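Rik1-associated factor 1 (Schizosaccharomyces pombe, PDB 4O9D) is a component of the Clr4 methyltransferase complex, which contributes to heterochromatin establishment by methylating histone H3K9, this chain being the protein's WD-repeat beta-propeller part. Local coordinates at residues 290-302 with 305-319. Numbering follows the deposited sequence.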
# COMPACT_ATOMS: atom_id res chain seq x y z
N GLY A 290 10.99 16.07 -4.76
CA GLY A 290 10.50 16.60 -3.50
C GLY A 290 9.59 17.79 -3.68
O GLY A 290 9.05 18.30 -2.69
N ILE A 291 9.41 18.22 -4.93
CA ILE A 291 8.71 19.46 -5.24
C ILE A 291 7.29 19.29 -5.78
O ILE A 291 6.49 20.22 -5.70
CB ILE A 291 9.48 20.26 -6.31
CG1 ILE A 291 10.86 20.65 -5.80
CG2 ILE A 291 8.73 21.54 -6.66
CD1 ILE A 291 10.83 21.50 -4.56
N LEU A 292 6.96 18.14 -6.35
CA LEU A 292 5.62 17.97 -6.89
C LEU A 292 4.80 17.07 -5.98
O LEU A 292 5.33 16.17 -5.33
CB LEU A 292 5.64 17.39 -8.31
CG LEU A 292 6.51 18.13 -9.34
CD1 LEU A 292 6.47 17.41 -10.67
CD2 LEU A 292 6.07 19.58 -9.52
N VAL A 293 3.50 17.32 -6.00
CA VAL A 293 2.52 16.59 -5.23
C VAL A 293 1.43 16.13 -6.18
O VAL A 293 1.07 16.85 -7.12
CB VAL A 293 1.95 17.51 -4.15
CG1 VAL A 293 0.78 16.84 -3.46
CG2 VAL A 293 3.08 17.92 -3.19
N THR A 294 0.92 14.91 -5.97
CA THR A 294 -0.07 14.33 -6.88
C THR A 294 -1.27 13.80 -6.12
O THR A 294 -1.16 13.46 -4.95
CB THR A 294 0.54 13.16 -7.70
OG1 THR A 294 0.69 11.99 -6.85
CG2 THR A 294 1.87 13.55 -8.28
N SER A 295 -2.40 13.70 -6.81
CA SER A 295 -3.62 13.15 -6.24
C SER A 295 -4.34 12.33 -7.32
O SER A 295 -4.84 12.90 -8.31
CB SER A 295 -4.53 14.29 -5.78
OG SER A 295 -5.80 13.79 -5.38
N SER A 296 -4.39 11.01 -7.15
CA SER A 296 -5.00 10.15 -8.16
C SER A 296 -6.32 9.63 -7.64
O SER A 296 -6.42 9.12 -6.51
CB SER A 296 -4.11 8.96 -8.54
OG SER A 296 -2.78 9.33 -8.85
N GLY A 297 -7.36 9.72 -8.46
CA GLY A 297 -8.68 9.42 -7.93
C GLY A 297 -9.47 8.38 -8.66
O GLY A 297 -9.02 7.80 -9.66
N THR A 298 -10.68 8.17 -8.15
CA THR A 298 -11.66 7.29 -8.77
C THR A 298 -12.20 7.90 -10.04
O THR A 298 -12.91 7.21 -10.78
CB THR A 298 -12.86 6.98 -7.83
OG1 THR A 298 -13.62 8.18 -7.60
CG2 THR A 298 -12.37 6.41 -6.47
N ASP A 299 -11.89 9.18 -10.30
CA ASP A 299 -12.19 9.79 -11.61
C ASP A 299 -11.25 9.36 -12.73
O ASP A 299 -11.36 9.84 -13.87
CB ASP A 299 -12.22 11.33 -11.54
CG ASP A 299 -10.91 11.94 -11.05
OD1 ASP A 299 -9.97 11.20 -10.67
OD2 ASP A 299 -10.84 13.20 -11.03
N ASN A 300 -10.34 8.46 -12.41
CA ASN A 300 -9.41 7.96 -13.40
C ASN A 300 -8.48 9.06 -13.92
O ASN A 300 -8.10 9.06 -15.09
CB ASN A 300 -10.18 7.33 -14.57
CG ASN A 300 -9.58 6.00 -15.02
OD1 ASN A 300 -8.90 5.30 -14.26
ND2 ASN A 300 -9.85 5.64 -16.28
N GLN A 301 -8.11 10.02 -13.08
CA GLN A 301 -7.09 10.99 -13.49
C GLN A 301 -6.30 11.43 -12.27
O GLN A 301 -6.75 11.20 -11.15
CB GLN A 301 -7.73 12.19 -14.20
CG GLN A 301 -8.70 12.97 -13.34
CD GLN A 301 -9.58 13.89 -14.18
OE1 GLN A 301 -9.56 13.83 -15.42
NE2 GLN A 301 -10.38 14.73 -13.51
N THR A 302 -5.13 12.02 -12.50
CA THR A 302 -4.23 12.44 -11.41
C THR A 302 -3.98 13.94 -11.53
O THR A 302 -3.50 14.41 -12.59
CB THR A 302 -2.87 11.74 -11.53
OG1 THR A 302 -3.02 10.32 -11.37
CG2 THR A 302 -1.88 12.28 -10.51
N TRP A 305 0.58 19.14 -8.65
CA TRP A 305 0.87 20.51 -8.20
C TRP A 305 2.37 20.69 -8.03
O TRP A 305 3.08 19.78 -7.63
CB TRP A 305 0.24 20.80 -6.82
CG TRP A 305 -1.24 20.84 -6.78
CD1 TRP A 305 -2.04 21.92 -7.03
CD2 TRP A 305 -2.12 19.76 -6.44
NE1 TRP A 305 -3.36 21.57 -6.88
CE2 TRP A 305 -3.44 20.26 -6.51
CE3 TRP A 305 -1.92 18.43 -6.08
CZ2 TRP A 305 -4.55 19.47 -6.23
CZ3 TRP A 305 -3.04 17.64 -5.80
CH2 TRP A 305 -4.34 18.16 -5.89
N ASP A 306 2.84 21.88 -8.33
CA ASP A 306 4.17 22.32 -7.99
C ASP A 306 4.04 22.96 -6.63
O ASP A 306 3.36 23.96 -6.47
CB ASP A 306 4.61 23.39 -9.01
CG ASP A 306 5.95 24.01 -8.69
OD1 ASP A 306 6.45 23.92 -7.55
OD2 ASP A 306 6.52 24.61 -9.61
N SER A 307 4.69 22.37 -5.63
CA SER A 307 4.45 22.79 -4.24
C SER A 307 4.83 24.27 -4.00
O SER A 307 4.42 24.87 -3.02
CB SER A 307 5.24 21.90 -3.29
OG SER A 307 6.61 21.97 -3.62
N ARG A 308 5.61 24.84 -4.91
CA ARG A 308 6.07 26.23 -4.76
C ARG A 308 5.07 27.23 -5.34
O ARG A 308 5.24 28.44 -5.20
CB ARG A 308 7.42 26.40 -5.46
CG ARG A 308 8.50 25.48 -4.92
CD ARG A 308 9.66 25.39 -5.88
NE ARG A 308 9.19 24.92 -7.18
CZ ARG A 308 9.95 24.77 -8.25
NH1 ARG A 308 9.41 24.34 -9.37
NH2 ARG A 308 11.25 25.05 -8.19
N LYS A 309 4.05 26.70 -6.03
CA LYS A 309 2.90 27.47 -6.50
C LYS A 309 1.65 26.62 -6.35
O LYS A 309 1.03 26.25 -7.35
CB LYS A 309 3.03 27.82 -7.98
CG LYS A 309 4.17 28.71 -8.34
CD LYS A 309 4.24 28.84 -9.87
CE LYS A 309 5.26 29.87 -10.33
NZ LYS A 309 5.80 29.53 -11.68
N PRO A 310 1.23 26.36 -5.11
CA PRO A 310 0.18 25.37 -4.84
C PRO A 310 -1.22 25.84 -5.21
O PRO A 310 -2.17 25.09 -5.02
CB PRO A 310 0.30 25.15 -3.32
CG PRO A 310 0.84 26.44 -2.80
CD PRO A 310 1.71 27.03 -3.89
N ASP A 311 -1.35 27.06 -5.74
CA ASP A 311 -2.65 27.66 -6.01
C ASP A 311 -3.53 26.87 -6.99
O ASP A 311 -4.71 26.62 -6.71
CB ASP A 311 -2.46 29.08 -6.55
CG ASP A 311 -1.65 29.94 -5.62
OD1 ASP A 311 -1.54 29.60 -4.41
OD2 ASP A 311 -1.13 30.98 -6.08
N LYS A 312 -2.96 26.49 -8.13
CA LYS A 312 -3.68 25.71 -9.13
C LYS A 312 -2.83 24.51 -9.57
O LYS A 312 -1.60 24.56 -9.53
CB LYS A 312 -4.01 26.56 -10.37
CG LYS A 312 -4.69 27.90 -10.10
CD LYS A 312 -6.20 27.76 -9.95
CE LYS A 312 -6.88 29.12 -9.74
NZ LYS A 312 -8.26 28.99 -9.18
N PRO A 313 -3.50 23.46 -10.04
CA PRO A 313 -2.80 22.27 -10.55
C PRO A 313 -1.77 22.67 -11.59
O PRO A 313 -1.95 23.64 -12.31
CB PRO A 313 -3.93 21.48 -11.23
CG PRO A 313 -5.16 21.90 -10.53
CD PRO A 313 -4.95 23.36 -10.22
N LEU A 314 -0.68 21.93 -11.68
CA LEU A 314 0.27 22.16 -12.74
C LEU A 314 -0.18 21.38 -13.97
O LEU A 314 0.04 21.79 -15.12
CB LEU A 314 1.64 21.70 -12.30
CG LEU A 314 2.63 21.43 -13.43
CD1 LEU A 314 2.94 22.72 -14.18
CD2 LEU A 314 3.87 20.81 -12.82
N SER A 315 -0.78 20.23 -13.73
CA SER A 315 -1.21 19.39 -14.83
C SER A 315 -2.27 18.41 -14.38
O SER A 315 -2.51 18.22 -13.18
CB SER A 315 -0.02 18.62 -15.40
OG SER A 315 -0.38 18.00 -16.62
N LEU A 316 -2.91 17.81 -15.37
CA LEU A 316 -3.95 16.83 -15.16
C LEU A 316 -3.66 15.65 -16.09
O LEU A 316 -3.65 15.77 -17.33
CB LEU A 316 -5.28 17.47 -15.46
CG LEU A 316 -6.52 16.60 -15.38
CD1 LEU A 316 -6.41 15.62 -14.28
CD2 LEU A 316 -7.73 17.51 -15.19
N LEU A 317 -3.37 14.51 -15.47
CA LEU A 317 -2.89 13.33 -16.19
C LEU A 317 -4.01 12.32 -16.30
O LEU A 317 -4.32 11.63 -15.32
CB LEU A 317 -1.74 12.70 -15.43
CG LEU A 317 -0.67 13.63 -14.84
CD1 LEU A 317 0.24 12.73 -14.01
CD2 LEU A 317 0.11 14.37 -15.93
N LYS A 318 -4.61 12.21 -17.49
CA LYS A 318 -5.86 11.47 -17.65
C LYS A 318 -5.69 10.03 -18.16
O LYS A 318 -4.84 9.75 -18.99
CB LYS A 318 -6.77 12.22 -18.61
CG LYS A 318 -7.30 13.53 -18.06
CD LYS A 318 -7.98 14.35 -19.17
CE LYS A 318 -8.98 15.35 -18.58
NZ LYS A 318 -9.65 16.21 -19.59
N HIS A 319 -6.53 9.12 -17.67
CA HIS A 319 -6.64 7.83 -18.33
C HIS A 319 -7.92 7.79 -19.16
O HIS A 319 -8.73 8.70 -19.12
CB HIS A 319 -6.64 6.68 -17.32
CG HIS A 319 -5.27 6.29 -16.86
ND1 HIS A 319 -4.69 5.07 -17.16
CD2 HIS A 319 -4.35 6.98 -16.15
CE1 HIS A 319 -3.48 5.03 -16.64
NE2 HIS A 319 -3.25 6.17 -16.02
O HOH W 1 -10.86 10.35 -17.15
O HOH W 2 -3.27 9.51 -13.95
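V293 and W305 form an antiparallel hydrogen-bonded pair, V293 N reaching W305 O at 3.0 Å, and T302 and L317 pair likewise one strand further out. These are the three outer strands of a four-stranded propeller blade, most of it WD repeat 2, with 301-306 running between 292-297 and 315-318. The W305 indole turns its six-membered edge to the inner neighbour, CZ3 lying 3.7 Å from S295 CB; F274 of the adjacent blade meets the same ring. At the open end of the hairpin 292-297/301-306, I291 O takes two donors from S307: the backbone N, almost in line with the carbonyl, and OG at 2.7 Å, placed between backbone N and carbonyl carbon by a chi1 of 58°. I291 CG2 sits over one face of the R308 guanidinium, 3.5 Å from NE. That group is held side-on by D306, NE to OD1 and NH1 to OD2, a salt bridge within the turn D306-K309. At the far end H319 N bonds to N300 O, and the imidazole is fixed by D357 and T353 of the next blade. Q301 lies alongside K318, its OE1 3.5 Å from K318 CG, while L316 CD1 packs 3.6 Å from Q301 CD.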